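Local coordinates for conserved domain protein (Porphyromonas gingivalis, PDB 3PNN) that probably acts as a cytoplasmic glycosyltransferase that forms glycosidic linkages, using a Rossmann-like alpha/beta/alpha domain, at residues F9-G14 with F118-A123; R50-I55 with E78-E83; N130-L135 with M215-F220; G102-V107 with S245-P250. All blocks are in the same frame, centred on the assembly; numbering follows the deposited sequence.

In the fold
The four contacts radiate from the middle of a Rossmann-like alpha/beta/alpha domain. Contact 1 pairs strands 7-11 and 118-122, its centre about 5 Å from that of the chain. Contact 2, about 8 Å from contact 1 centre to centre, extends the parallel strands through 50-55 to 77-81 and is nested along the chain inside the loop that contact 1 closes. On the other flank, strand 217-220 runs antiparallel to 118-122, and contact 3 sets helix 129-140 against it. Contact 4, about 12 Å from contact 1 centre to centre, joins the starts of helices 103-108 and 249-259, and its loop encloses contact 3. Distant parts of the sequence thus converge on one core.

Contact 1. Residues F9-G14 with F118-A123; sequences FVLAAG and FAVINA
The rings of F9 and F118 lie side by side and point the same way, F118 CE1 reaching the edge of the F9 ring near its plane, 4.1 Å from F9 CD2. V120 CG2 comes to the F9 ring obliquely, while the F118 ring meets that of F225 from helix 223-239 with nearly parallel planes. F9 swings CG anti to its backbone N (chi1 -171°), whereas F118 holds CG between N and the carbonyl carbon. On the face of F9, L11 CD1 packs obliquely on V120 CG1 at 3.7 Å. V10 and I121 run alongside each other on the opposite face, where F132 of helix 129-140 packs on I121 and F53 on V10. Three backbone bonds join the strands: F9 N to A119 O (2.8 Å), I121 N to F9 O (3.1 Å) and the nearly straight L11 N to I121 O (2.9 Å, 175°). Past the last direct bond, one water donates to L11 O and accepts from A123 N, bridging the segments. The N122 amide is held by D125 at ND2 and by N216 at OD1. This is the parallel central pairing of a Rossmann-like sheet, whose C-terminal strand ends commonly border the active site.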
loop_
_atom_site.group_PDB
_atom_site.type_symbol
_atom_site.label_atom_id
_atom_site.label_comp_id
_atom_site.label_asym_id
_atom_site.label_seq_id
_atom_site.Cartn_x
_atom_site.Cartn_y
_atom_site.Cartn_z
ATOM N N PHE A 9 -7.316 5.361 0.199
ATOM C CA PHE A 9 -7.809 4.048 0.612
ATOM C C PHE A 9 -6.643 3.416 1.348
ATOM O O PHE A 9 -5.595 3.149 0.752
ATOM C CB PHE A 9 -8.193 3.239 -0.638
ATOM C CG PHE A 9 -8.912 1.932 -0.360
ATOM C CD1 PHE A 9 -9.265 1.551 0.924
ATOM C CD2 PHE A 9 -9.255 1.089 -1.418
ATOM C CE1 PHE A 9 -9.942 0.348 1.164
ATOM C CE2 PHE A 9 -9.930 -0.106 -1.182
ATOM C CZ PHE A 9 -10.269 -0.473 0.120
ATOM N N VAL A 10 -6.810 3.217 2.652
ATOM C CA VAL A 10 -5.735 2.699 3.484
ATOM C C VAL A 10 -5.913 1.208 3.785
ATOM O O VAL A 10 -6.953 0.777 4.321
ATOM C CB VAL A 10 -5.624 3.489 4.819
ATOM C CG1 VAL A 10 -4.513 2.906 5.689
ATOM C CG2 VAL A 10 -5.384 4.989 4.550
ATOM N N LEU A 11 -4.902 0.411 3.436
ATOM C CA LEU A 11 -4.934 -1.029 3.715
ATOM C C LEU A 11 -4.624 -1.311 5.188
ATOM O O LEU A 11 -3.465 -1.451 5.575
ATOM C CB LEU A 11 -3.937 -1.772 2.820
ATOM C CG LEU A 11 -4.170 -1.603 1.320
ATOM C CD1 LEU A 11 -3.122 -2.398 0.549
ATOM C CD2 LEU A 11 -5.581 -2.063 0.945
ATOM N N ALA A 12 -5.670 -1.409 6.000
ATOM C CA ALA A 12 -5.508 -1.523 7.446
ATOM C C ALA A 12 -5.994 -2.865 8.001
ATOM O O ALA A 12 -6.164 -3.036 9.210
ATOM C CB ALA A 12 -6.220 -0.359 8.140
ATOM N N ALA A 13 -6.195 -3.834 7.120
ATOM C CA ALA A 13 -6.849 -5.068 7.515
ATOM C C ALA A 13 -5.923 -5.941 8.361
ATOM O O ALA A 13 -6.379 -6.837 9.064
ATOM C CB ALA A 13 -7.336 -5.814 6.285
ATOM N N GLY A 14 -4.623 -5.653 8.299
ATOM C CA GLY A 14 -3.630 -6.416 9.037
ATOM C C GLY A 14 -3.321 -5.884 10.430
ATOM O O GLY A 14 -2.422 -6.401 11.101
ATOM N N PHE A 118 -8.648 7.089 -6.798
ATOM C CA PHE A 118 -8.241 6.817 -5.429
ATOM C C PHE A 118 -6.807 6.309 -5.335
ATOM O O PHE A 118 -6.298 5.662 -6.265
ATOM C CB PHE A 118 -9.223 5.815 -4.753
ATOM C CG PHE A 118 -9.233 4.428 -5.368
ATOM C CD1 PHE A 118 -8.565 3.370 -4.748
ATOM C CD2 PHE A 118 -9.967 4.169 -6.524
ATOM C CE1 PHE A 118 -8.608 2.083 -5.306
ATOM C CE2 PHE A 118 -10.013 2.898 -7.081
ATOM C CZ PHE A 118 -9.333 1.857 -6.477
ATOM N N ALA A 119 -6.163 6.629 -4.212
ATOM C CA ALA A 119 -4.860 6.067 -3.859
ATOM C C ALA A 119 -5.034 4.850 -2.975
ATOM O O ALA A 119 -5.976 4.783 -2.199
ATOM C CB ALA A 119 -4.018 7.107 -3.118
ATOM N N VAL A 120 -4.121 3.892 -3.104
ATOM C CA VAL A 120 -4.026 2.777 -2.174
ATOM C C VAL A 120 -2.662 2.864 -1.515
ATOM O O VAL A 120 -1.642 3.032 -2.209
ATOM C CB VAL A 120 -4.153 1.439 -2.901
ATOM C CG1 VAL A 120 -3.894 0.269 -1.915
ATOM C CG2 VAL A 120 -5.542 1.324 -3.564
ATOM N N ILE A 121 -2.637 2.810 -0.187
ATOM C CA ILE A 121 -1.374 2.808 0.549
ATOM C C ILE A 121 -1.415 1.843 1.722
ATOM O O ILE A 121 -2.498 1.448 2.179
ATOM C CB ILE A 121 -1.010 4.220 1.129
ATOM C CG1 ILE A 121 -2.010 4.659 2.208
ATOM C CG2 ILE A 121 -0.891 5.262 0.017
ATOM C CD1 ILE A 121 -1.498 5.827 3.100
ATOM N N ASN A 122 -0.232 1.464 2.209
ATOM C CA ASN A 122 -0.140 0.640 3.411
ATOM C C ASN A 122 -0.385 1.496 4.645
ATOM O O ASN A 122 -0.230 2.729 4.604
ATOM C CB ASN A 122 1.240 -0.013 3.533
ATOM C CG ASN A 122 1.482 -1.090 2.495
ATOM O OD1 ASN A 122 0.544 -1.718 1.985
ATOM N ND2 ASN A 122 2.756 -1.327 2.186
ATOM N N ALA A 123 -0.727 0.839 5.749
ATOM C CA ALA A 123 -1.093 1.531 6.984
ATOM C C ALA A 123 0.096 1.865 7.888
ATOM O O ALA A 123 -0.032 2.666 8.808
ATOM C CB ALA A 123 -2.125 0.701 7.767
HETATM O O HOH W 1 -0.491 -2.200 5.837
#

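Contact 2. Residues R50-I55 with E78-E83; sequences RLVFVI and ELVFQE
Five backbone hydrogen bonds, alternating in direction, hold strand 50-55 to strand 77-81 and its continuation. Typical of them are F53 N to E78 O and V80 N to F53 O, each 2.9 Å; the last, Q82 N to I55 O at 2.8 Å, lies beyond the end of the second strand. The first, E78 N to L51 O, is the most bent (135°). On one face V80 CG2, in the crowded position between N and the carbonyl carbon, presses on V54 CB at 3.7 Å and also touches V52 CG1, the V80 and V52 side chains crossing obliquely. V54 CG2 reaches further along to Q82 CB. On the other face I55 CD1 touches F81 CE1 at 3.7 Å and L79 CD1 at 3.9 Å, with the I55 and F81 side chains running alongside. L79 CD2 closes on F53 CB at 3.8 Å. Further out, helix 60-71 covers this second face: F63 meets the F53 ring edge-to-face, and L68 packs on L79. The Q82 amide is positioned by R56 at OE1 and by H105 at NE2. Strand 50-55, helix 60-71 and strand 77-81 together make a beta-alpha-beta unit of the Rossmann-like fold.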
loop_
_atom_site.group_PDB
_atom_site.type_symbol
_atom_site.label_atom_id
_atom_site.label_comp_id
_atom_site.label_asym_id
_atom_site.label_seq_id
_atom_site.Cartn_x
_atom_site.Cartn_y
_atom_site.Cartn_z
ATOM N N ARG A 50 -11.212 12.409 1.188
ATOM C CA ARG A 50 -11.812 11.498 2.161
ATOM C C ARG A 50 -10.909 10.295 2.365
ATOM O O ARG A 50 -10.063 9.984 1.503
ATOM C CB ARG A 50 -13.191 11.022 1.677
ATOM C CG ARG A 50 -13.138 10.132 0.444
ATOM C CD ARG A 50 -14.468 10.120 -0.306
ATOM N NE ARG A 50 -14.838 11.463 -0.735
ATOM C CZ ARG A 50 -14.247 12.135 -1.722
ATOM N NH1 ARG A 50 -13.244 11.588 -2.415
ATOM N NH2 ARG A 50 -14.660 13.363 -2.018
ATOM N N LEU A 51 -11.092 9.626 3.501
ATOM C CA LEU A 51 -10.364 8.413 3.817
ATOM C C LEU A 51 -11.298 7.214 3.843
ATOM O O LEU A 51 -12.413 7.279 4.372
ATOM C CB LEU A 51 -9.722 8.513 5.198
ATOM C CG LEU A 51 -8.967 9.781 5.578
ATOM C CD1 LEU A 51 -8.417 9.596 7.013
ATOM C CD2 LEU A 51 -7.847 10.057 4.584
ATOM N N VAL A 52 -10.828 6.109 3.287
ATOM C CA VAL A 52 -11.491 4.828 3.473
ATOM C C VAL A 52 -10.470 3.844 4.053
ATOM O O VAL A 52 -9.356 3.720 3.524
ATOM C CB VAL A 52 -12.056 4.281 2.135
ATOM C CG1 VAL A 52 -12.621 2.862 2.320
ATOM C CG2 VAL A 52 -13.125 5.229 1.585
ATOM N N PHE A 53 -10.839 3.170 5.146
ATOM C CA PHE A 53 -9.994 2.135 5.736
ATOM C C PHE A 53 -10.638 0.786 5.511
ATOM O O PHE A 53 -11.813 0.607 5.831
ATOM C CB PHE A 53 -9.849 2.336 7.256
ATOM C CG PHE A 53 -9.178 3.637 7.630
ATOM C CD1 PHE A 53 -7.790 3.708 7.725
ATOM C CD2 PHE A 53 -9.933 4.778 7.868
ATOM C CE1 PHE A 53 -7.157 4.910 8.071
ATOM C CE2 PHE A 53 -9.313 5.993 8.208
ATOM C CZ PHE A 53 -7.925 6.054 8.310
ATOM N N VAL A 54 -9.882 -0.170 4.979
ATOM C CA VAL A 54 -10.354 -1.553 5.050
ATOM C C VAL A 54 -9.769 -2.191 6.315
ATOM O O VAL A 54 -8.554 -2.192 6.512
ATOM C CB VAL A 54 -10.008 -2.380 3.791
ATOM C CG1 VAL A 54 -8.514 -2.322 3.484
ATOM C CG2 VAL A 54 -10.511 -3.825 3.949
ATOM N N ILE A 55 -10.646 -2.692 7.177
ATOM C CA ILE A 55 -10.242 -3.354 8.412
ATOM C C ILE A 55 -10.993 -4.683 8.503
ATOM O O ILE A 55 -11.574 -5.133 7.513
ATOM C CB ILE A 55 -10.559 -2.487 9.655
ATOM C CG1 ILE A 55 -12.065 -2.237 9.785
ATOM C CG2 ILE A 55 -9.795 -1.149 9.615
ATOM C CD1 ILE A 55 -12.461 -1.758 11.207
ATOM N N GLU A 78 -14.474 6.506 6.340
ATOM C CA GLU A 78 -15.409 5.395 6.197
ATOM C C GLU A 78 -14.658 4.083 6.399
ATOM O O GLU A 78 -13.490 3.962 5.995
ATOM C CB GLU A 78 -16.086 5.417 4.815
ATOM C CG GLU A 78 -16.858 4.127 4.520
ATOM C CD GLU A 78 -17.933 4.263 3.445
ATOM O OE1 GLU A 78 -17.918 5.247 2.670
ATOM O OE2 GLU A 78 -18.803 3.366 3.380
ATOM N N LEU A 79 -15.326 3.115 7.027
ATOM C CA LEU A 79 -14.783 1.764 7.186
ATOM C C LEU A 79 -15.430 0.772 6.219
ATOM O O LEU A 79 -16.645 0.787 6.018
ATOM C CB LEU A 79 -15.006 1.252 8.610
ATOM C CG LEU A 79 -14.407 2.088 9.732
ATOM C CD1 LEU A 79 -14.725 1.447 11.095
ATOM C CD2 LEU A 79 -12.910 2.239 9.533
ATOM N N VAL A 80 -14.602 -0.070 5.603
ATOM C CA VAL A 80 -15.078 -1.258 4.899
ATOM C C VAL A 80 -14.391 -2.470 5.506
ATOM O O VAL A 80 -13.392 -2.331 6.211
ATOM C CB VAL A 80 -14.870 -1.198 3.360
ATOM C CG1 VAL A 80 -15.618 -0.000 2.780
ATOM C CG2 VAL A 80 -13.369 -1.151 2.973
ATOM N N PHE A 81 -14.941 -3.657 5.267
ATOM C CA PHE A 81 -14.514 -4.833 6.026
ATOM C C PHE A 81 -14.067 -5.997 5.151
ATOM O O PHE A 81 -14.804 -6.445 4.274
ATOM C CB PHE A 81 -15.651 -5.290 6.955
ATOM C CG PHE A 81 -16.038 -4.247 7.955
ATOM C CD1 PHE A 81 -15.401 -4.178 9.182
ATOM C CD2 PHE A 81 -17.005 -3.300 7.641
ATOM C CE1 PHE A 81 -15.734 -3.186 10.102
ATOM C CE2 PHE A 81 -17.348 -2.313 8.548
ATOM C CZ PHE A 81 -16.708 -2.257 9.782
ATOM N N GLN A 82 -12.866 -6.501 5.412
ATOM C CA GLN A 82 -12.375 -7.675 4.691
ATOM C C GLN A 82 -12.686 -8.924 5.484
ATOM O O GLN A 82 -12.134 -9.124 6.566
ATOM C CB GLN A 82 -10.861 -7.590 4.464
ATOM C CG GLN A 82 -10.295 -8.815 3.715
ATOM C CD GLN A 82 -8.768 -8.889 3.723
ATOM O OE1 GLN A 82 -8.118 -8.512 4.703
ATOM N NE2 GLN A 82 -8.192 -9.405 2.636
ATOM N N GLU A 83 -13.576 -9.764 4.956
ATOM C CA GLU A 83 -13.893 -11.040 5.587
ATOM C C GLU A 83 -13.661 -12.199 4.613
ATOM O O GLU A 83 -13.732 -12.032 3.393
ATOM C CB GLU A 83 -15.330 -11.051 6.121
ATOM C CG GLU A 83 -15.678 -9.883 7.065
ATOM C CD GLU A 83 -14.800 -9.806 8.325
ATOM O OE1 GLU A 83 -14.333 -10.861 8.817
ATOM O OE2 GLU A 83 -14.583 -8.678 8.834
#

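Contact 3. Residues N130-L135 with M215-F220; sequences NGFEVL and MNMWGF
W218 NE1 is the best-held polar atom, gripped by a single hydrogen bond to N216 OD1 (2.9 Å, 164°). The strand that carries it takes part in the helix-on-sheet packing of an alpha/beta/alpha fold: helix 129-140 runs nearly along strand 217-220, their local axes 9.9 Å apart and 16° from parallel. The acceptor lies in the indole plane, whereas the donor stands well above the plane of the N216 carboxamide. N216 ND2 in turn bonds N122 OD1, so the carboxamide is fixed from both ends at the corner where the chain enters strand 217-220. Apolar side chains fill the interval between strand and helix. The selenomethionine M217 extends from the strand with CG anti to its backbone N (chi1 177°) and SE continuing the extended line, then bends at its last torsion; the M217 and F132 side chains cross at about a right angle. SE also lies beside the backbone of G131, where the absence of a side chain lets it approach the helix. L135 points toward the strand and splits its branches, CD2 against M217 CG at 3.5 Å and CD1 over G219 CA at 3.9 Å. I121 and V152, from the neighbouring strands, also touch M217. The resulting Met-aromatic contact is a CH-pi one at its tip: M217 CE sits over the centre of the F132 ring, 3.5 Å from the centroid.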
loop_
_atom_site.group_PDB
_atom_site.type_symbol
_atom_site.label_atom_id
_atom_site.label_comp_id
_atom_site.label_asym_id
_atom_site.label_seq_id
_atom_site.Cartn_x
_atom_site.Cartn_y
_atom_site.Cartn_z
ATOM N N ASN A 130 5.926 14.516 -0.475
ATOM C CA ASN A 130 5.893 14.627 -1.933
ATOM C C ASN A 130 5.282 13.412 -2.651
ATOM O O ASN A 130 4.793 13.537 -3.785
ATOM C CB ASN A 130 7.275 14.956 -2.501
ATOM C CG ASN A 130 7.212 15.357 -3.948
ATOM O OD1 ASN A 130 6.716 16.437 -4.289
ATOM N ND2 ASN A 130 7.699 14.490 -4.813
ATOM N N GLY A 131 5.307 12.247 -1.997
ATOM C CA GLY A 131 4.622 11.069 -2.508
ATOM C C GLY A 131 3.136 11.347 -2.635
ATOM O O GLY A 131 2.525 11.105 -3.677
ATOM N N PHE A 132 2.535 11.857 -1.563
ATOM C CA PHE A 132 1.130 12.273 -1.630
ATOM C C PHE A 132 0.874 13.394 -2.626
ATOM O O PHE A 132 -0.170 13.413 -3.288
ATOM C CB PHE A 132 0.611 12.652 -0.238
ATOM C CG PHE A 132 0.590 11.496 0.703
ATOM C CD1 PHE A 132 -0.486 10.620 0.709
ATOM C CD2 PHE A 132 1.681 11.232 1.524
ATOM C CE1 PHE A 132 -0.503 9.527 1.554
ATOM C CE2 PHE A 132 1.674 10.144 2.376
ATOM C CZ PHE A 132 0.578 9.280 2.391
ATOM N N GLU A 133 1.805 14.341 -2.742
ATOM C CA GLU A 133 1.617 15.450 -3.686
ATOM C C GLU A 133 1.592 15.012 -5.146
ATOM O O GLU A 133 0.707 15.420 -5.902
ATOM C CB GLU A 133 2.687 16.542 -3.490
ATOM C CG GLU A 133 2.565 17.234 -2.121
ATOM C CD GLU A 133 3.702 18.217 -1.858
ATOM O OE1 GLU A 133 4.850 17.967 -2.297
ATOM O OE2 GLU A 133 3.441 19.240 -1.201
ATOM N N VAL A 134 2.555 14.195 -5.563
ATOM C CA VAL A 134 2.561 13.781 -6.970
ATOM C C VAL A 134 1.367 12.871 -7.259
ATOM O O VAL A 134 0.780 12.911 -8.348
ATOM C CB VAL A 134 3.882 13.080 -7.393
ATOM C CG1 VAL A 134 5.067 14.063 -7.260
ATOM C CG2 VAL A 134 4.114 11.798 -6.585
ATOM N N LEU A 135 0.992 12.067 -6.271
ATOM C CA LEU A 135 -0.121 11.127 -6.463
ATOM C C LEU A 135 -1.460 11.848 -6.588
ATOM O O LEU A 135 -2.269 11.558 -7.491
ATOM C CB LEU A 135 -0.160 10.120 -5.311
ATOM C CG LEU A 135 -1.154 8.955 -5.373
ATOM C CD1 LEU A 135 -1.032 8.219 -6.692
ATOM C CD2 LEU A 135 -0.842 8.042 -4.191
HETATM N N MSE A 215 6.332 0.492 -3.416
HETATM C CA MSE A 215 6.160 0.380 -1.959
HETATM C C MSE A 215 4.666 0.322 -1.642
HETATM O O MSE A 215 4.223 0.678 -0.537
HETATM C CB MSE A 215 6.836 1.546 -1.208
HETATM C CG MSE A 215 8.349 1.642 -1.467
HETATM SE SE MSE A 215 9.303 0.000 -0.975
HETATM C CE MSE A 215 9.045 0.065 0.938
ATOM N N ASN A 216 3.903 -0.150 -2.622
ATOM C CA ASN A 216 2.448 -0.297 -2.507
ATOM C C ASN A 216 1.711 1.038 -2.360
ATOM O O ASN A 216 0.717 1.125 -1.639
ATOM C CB ASN A 216 2.070 -1.243 -1.361
ATOM C CG ASN A 216 1.148 -2.372 -1.810
ATOM O OD1 ASN A 216 1.140 -2.764 -2.982
ATOM N ND2 ASN A 216 0.377 -2.921 -0.862
HETATM N N MSE A 217 2.207 2.075 -3.033
HETATM C CA MSE A 217 1.472 3.335 -3.156
HETATM C C MSE A 217 0.984 3.459 -4.598
HETATM O O MSE A 217 1.774 3.752 -5.496
HETATM C CB MSE A 217 2.369 4.530 -2.786
HETATM C CG MSE A 217 1.703 5.908 -2.950
HETATM SE SE MSE A 217 2.828 7.334 -2.140
HETATM C CE MSE A 217 1.508 8.117 -0.947
ATOM N N TRP A 218 -0.313 3.232 -4.820
ATOM C CA TRP A 218 -0.873 3.171 -6.179
ATOM C C TRP A 218 -1.941 4.230 -6.356
ATOM O O TRP A 218 -2.520 4.701 -5.372
ATOM C CB TRP A 218 -1.571 1.829 -6.370
ATOM C CG TRP A 218 -0.702 0.649 -6.188
ATOM C CD1 TRP A 218 -0.529 -0.090 -5.052
ATOM C CD2 TRP A 218 0.105 0.046 -7.195
ATOM N NE1 TRP A 218 0.349 -1.123 -5.298
ATOM C CE2 TRP A 218 0.756 -1.055 -6.606
ATOM C CE3 TRP A 218 0.348 0.337 -8.545
ATOM C CZ2 TRP A 218 1.640 -1.871 -7.320
ATOM C CZ3 TRP A 218 1.220 -0.486 -9.262
ATOM C CH2 TRP A 218 1.858 -1.569 -8.641
ATOM N N GLY A 219 -2.239 4.567 -7.607
ATOM C CA GLY A 219 -3.385 5.405 -7.940
ATOM C C GLY A 219 -4.246 4.699 -8.982
ATOM O O GLY A 219 -3.742 4.315 -10.039
ATOM N N PHE A 220 -5.532 4.527 -8.685
ATOM C CA PHE A 220 -6.443 3.783 -9.568
ATOM C C PHE A 220 -7.715 4.576 -9.852
ATOM O O PHE A 220 -7.990 5.593 -9.202
ATOM C CB PHE A 220 -6.854 2.443 -8.934
ATOM C CG PHE A 220 -5.711 1.460 -8.712
ATOM C CD1 PHE A 220 -4.964 0.973 -9.778
ATOM C CD2 PHE A 220 -5.425 0.997 -7.431
ATOM C CE1 PHE A 220 -3.934 0.059 -9.569
ATOM C CE2 PHE A 220 -4.400 0.083 -7.213
ATOM C CZ PHE A 220 -3.659 -0.395 -8.290
#

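Contact 4. Residues G102-V107 with S245-P250; sequences GTNHAV and SEFFIP
Two helix starts meet here, with G102 and F248 each at the N-cap position just before helices 103-108 and 249-259; G102 has positive phi (126°), and its lack of a CB leaves F247 O room against its backbone. That carbonyl oxygen accepts N104 N in its own plane at 2.9 Å, engaging an amide of the first turn of helix 103-108. In the reverse sense, I249 N donates to T103 OG1 at 3.3 Å, so a side chain of one helix takes up an amide at the start of the other. T103 holds OG1 in the crowded position between N and the carbonyl carbon (chi1 60°), and the same oxygen meets the edge of the F248 ring near its plane. N104 points into the contact and carries much of it: CB approaches the F247 ring obliquely, 3.6 Å from CD2, while ND2 comes within 3.1 Å of I249 CA, the N104 and I249 side chains crossing at about a right angle. The amide is fixed by partners on helix 223-239, Y224 at ND2 and S228 at OD1. H105 N stands at the edge of the F247 ring, which also meets the rings of F232 and F235. I249 sends CD1 across to V107 CG2 at 3.7 Å, and its other neighbours include W218 and F220 of strand 217-220. The two helix starts each supply an acceptor to the other, joining the short helix before strand 118-122 to helix 249-259 on one side of the Rossmann-like domain.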
loop_
_atom_site.group_PDB
_atom_site.type_symbol
_atom_site.label_atom_id
_atom_site.label_comp_id
_atom_site.label_asym_id
_atom_site.label_seq_id
_atom_site.Cartn_x
_atom_site.Cartn_y
_atom_site.Cartn_z
ATOM N N GLY A 102 -5.721 -11.831 0.688
ATOM C CA GLY A 102 -4.602 -11.047 0.181
ATOM C C GLY A 102 -4.911 -9.572 -0.047
ATOM O O GLY A 102 -6.069 -9.162 0.017
ATOM N N THR A 103 -3.886 -8.772 -0.329
ATOM C CA THR A 103 -4.074 -7.324 -0.450
ATOM C C THR A 103 -5.057 -6.873 -1.533
ATOM O O THR A 103 -5.737 -5.856 -1.360
ATOM C CB THR A 103 -2.745 -6.555 -0.660
ATOM O OG1 THR A 103 -2.113 -7.008 -1.868
ATOM C CG2 THR A 103 -1.818 -6.774 0.527
ATOM N N ASN A 104 -5.116 -7.577 -2.661
ATOM C CA ASN A 104 -6.046 -7.133 -3.698
ATOM C C ASN A 104 -7.485 -7.566 -3.361
ATOM O O ASN A 104 -8.433 -6.953 -3.831
ATOM C CB ASN A 104 -5.602 -7.554 -5.110
ATOM C CG ASN A 104 -6.027 -6.554 -6.184
ATOM O OD1 ASN A 104 -7.214 -6.307 -6.390
ATOM N ND2 ASN A 104 -5.055 -5.994 -6.888
ATOM N N HIS A 105 -7.648 -8.582 -2.508
ATOM C CA HIS A 105 -8.988 -8.896 -1.989
ATOM C C HIS A 105 -9.437 -7.796 -1.009
ATOM O O HIS A 105 -10.585 -7.365 -1.022
ATOM C CB HIS A 105 -9.037 -10.274 -1.323
ATOM C CG HIS A 105 -10.336 -10.573 -0.633
ATOM N ND1 HIS A 105 -10.474 -10.547 0.741
ATOM C CD2 HIS A 105 -11.552 -10.910 -1.124
ATOM C CE1 HIS A 105 -11.718 -10.855 1.064
ATOM N NE2 HIS A 105 -12.393 -11.082 -0.050
ATOM N N ALA A 106 -8.514 -7.340 -0.169
ATOM C CA ALA A 106 -8.763 -6.177 0.681
ATOM C C ALA A 106 -9.181 -4.947 -0.135
ATOM O O ALA A 106 -10.112 -4.234 0.243
ATOM C CB ALA A 106 -7.539 -5.872 1.532
ATOM N N VAL A 107 -8.506 -4.693 -1.256
ATOM C CA VAL A 107 -8.882 -3.583 -2.125
ATOM C C VAL A 107 -10.322 -3.721 -2.644
ATOM O O VAL A 107 -11.082 -2.746 -2.675
ATOM C CB VAL A 107 -7.909 -3.437 -3.336
ATOM C CG1 VAL A 107 -8.461 -2.439 -4.345
ATOM C CG2 VAL A 107 -6.524 -2.985 -2.860
ATOM N N SER A 245 -2.734 -19.612 -0.473
ATOM C CA SER A 245 -2.682 -18.816 -1.696
ATOM C C SER A 245 -3.148 -17.387 -1.422
ATOM O O SER A 245 -4.015 -17.173 -0.573
ATOM C CB SER A 245 -3.537 -19.456 -2.790
ATOM O OG SER A 245 -4.858 -19.683 -2.331
ATOM N N GLU A 246 -2.567 -16.418 -2.133
ATOM C CA GLU A 246 -2.881 -15.004 -1.913
ATOM C C GLU A 246 -3.032 -14.234 -3.215
ATOM O O GLU A 246 -2.311 -14.479 -4.184
ATOM C CB GLU A 246 -1.811 -14.326 -1.062
ATOM C CG GLU A 246 -1.865 -14.687 0.414
ATOM C CD GLU A 246 -0.820 -13.934 1.216
ATOM O OE1 GLU A 246 -1.156 -12.873 1.790
ATOM O OE2 GLU A 246 0.341 -14.397 1.257
ATOM N N PHE A 247 -3.962 -13.286 -3.206
ATOM C CA PHE A 247 -4.302 -12.471 -4.372
ATOM C C PHE A 247 -3.751 -11.075 -4.136
ATOM O O PHE A 247 -4.330 -10.298 -3.366
ATOM C CB PHE A 247 -5.831 -12.451 -4.498
ATOM C CG PHE A 247 -6.355 -11.786 -5.743
ATOM C CD1 PHE A 247 -6.007 -12.249 -7.002
ATOM C CD2 PHE A 247 -7.259 -10.734 -5.647
ATOM C CE1 PHE A 247 -6.516 -11.651 -8.154
ATOM C CE2 PHE A 247 -7.778 -10.131 -6.795
ATOM C CZ PHE A 247 -7.403 -10.588 -8.047
ATOM N N PHE A 248 -2.624 -10.768 -4.785
ATOM C CA PHE A 248 -1.827 -9.564 -4.506
ATOM C C PHE A 248 -1.997 -8.481 -5.562
ATOM O O PHE A 248 -2.171 -8.785 -6.739
ATOM C CB PHE A 248 -0.337 -9.916 -4.480
ATOM C CG PHE A 248 0.075 -10.754 -3.309
ATOM C CD1 PHE A 248 -0.010 -10.256 -2.020
ATOM C CD2 PHE A 248 0.579 -12.028 -3.501
ATOM C CE1 PHE A 248 0.379 -11.022 -0.937
ATOM C CE2 PHE A 248 0.972 -12.802 -2.423
ATOM C CZ PHE A 248 0.872 -12.295 -1.141
ATOM N N ILE A 249 -1.875 -7.218 -5.152
ATOM C CA ILE A 249 -2.008 -6.110 -6.098
ATOM C C ILE A 249 -1.015 -6.164 -7.287
ATOM O O ILE A 249 -1.428 -6.046 -8.454
ATOM C CB ILE A 249 -1.910 -4.761 -5.383
ATOM C CG1 ILE A 249 -3.062 -4.610 -4.381
ATOM C CG2 ILE A 249 -1.889 -3.613 -6.393
ATOM C CD1 ILE A 249 -2.880 -3.412 -3.446
ATOM N N PRO A 250 0.294 -6.333 -7.004
ATOM C CA PRO A 250 1.288 -6.388 -8.090
ATOM C C PRO A 250 0.967 -7.451 -9.132
ATOM O O PRO A 250 1.205 -7.233 -10.325
ATOM C CB PRO A 250 2.587 -6.776 -7.373
ATOM C CG PRO A 250 2.378 -6.442 -5.955
ATOM C CD PRO A 250 0.908 -6.528 -5.676
#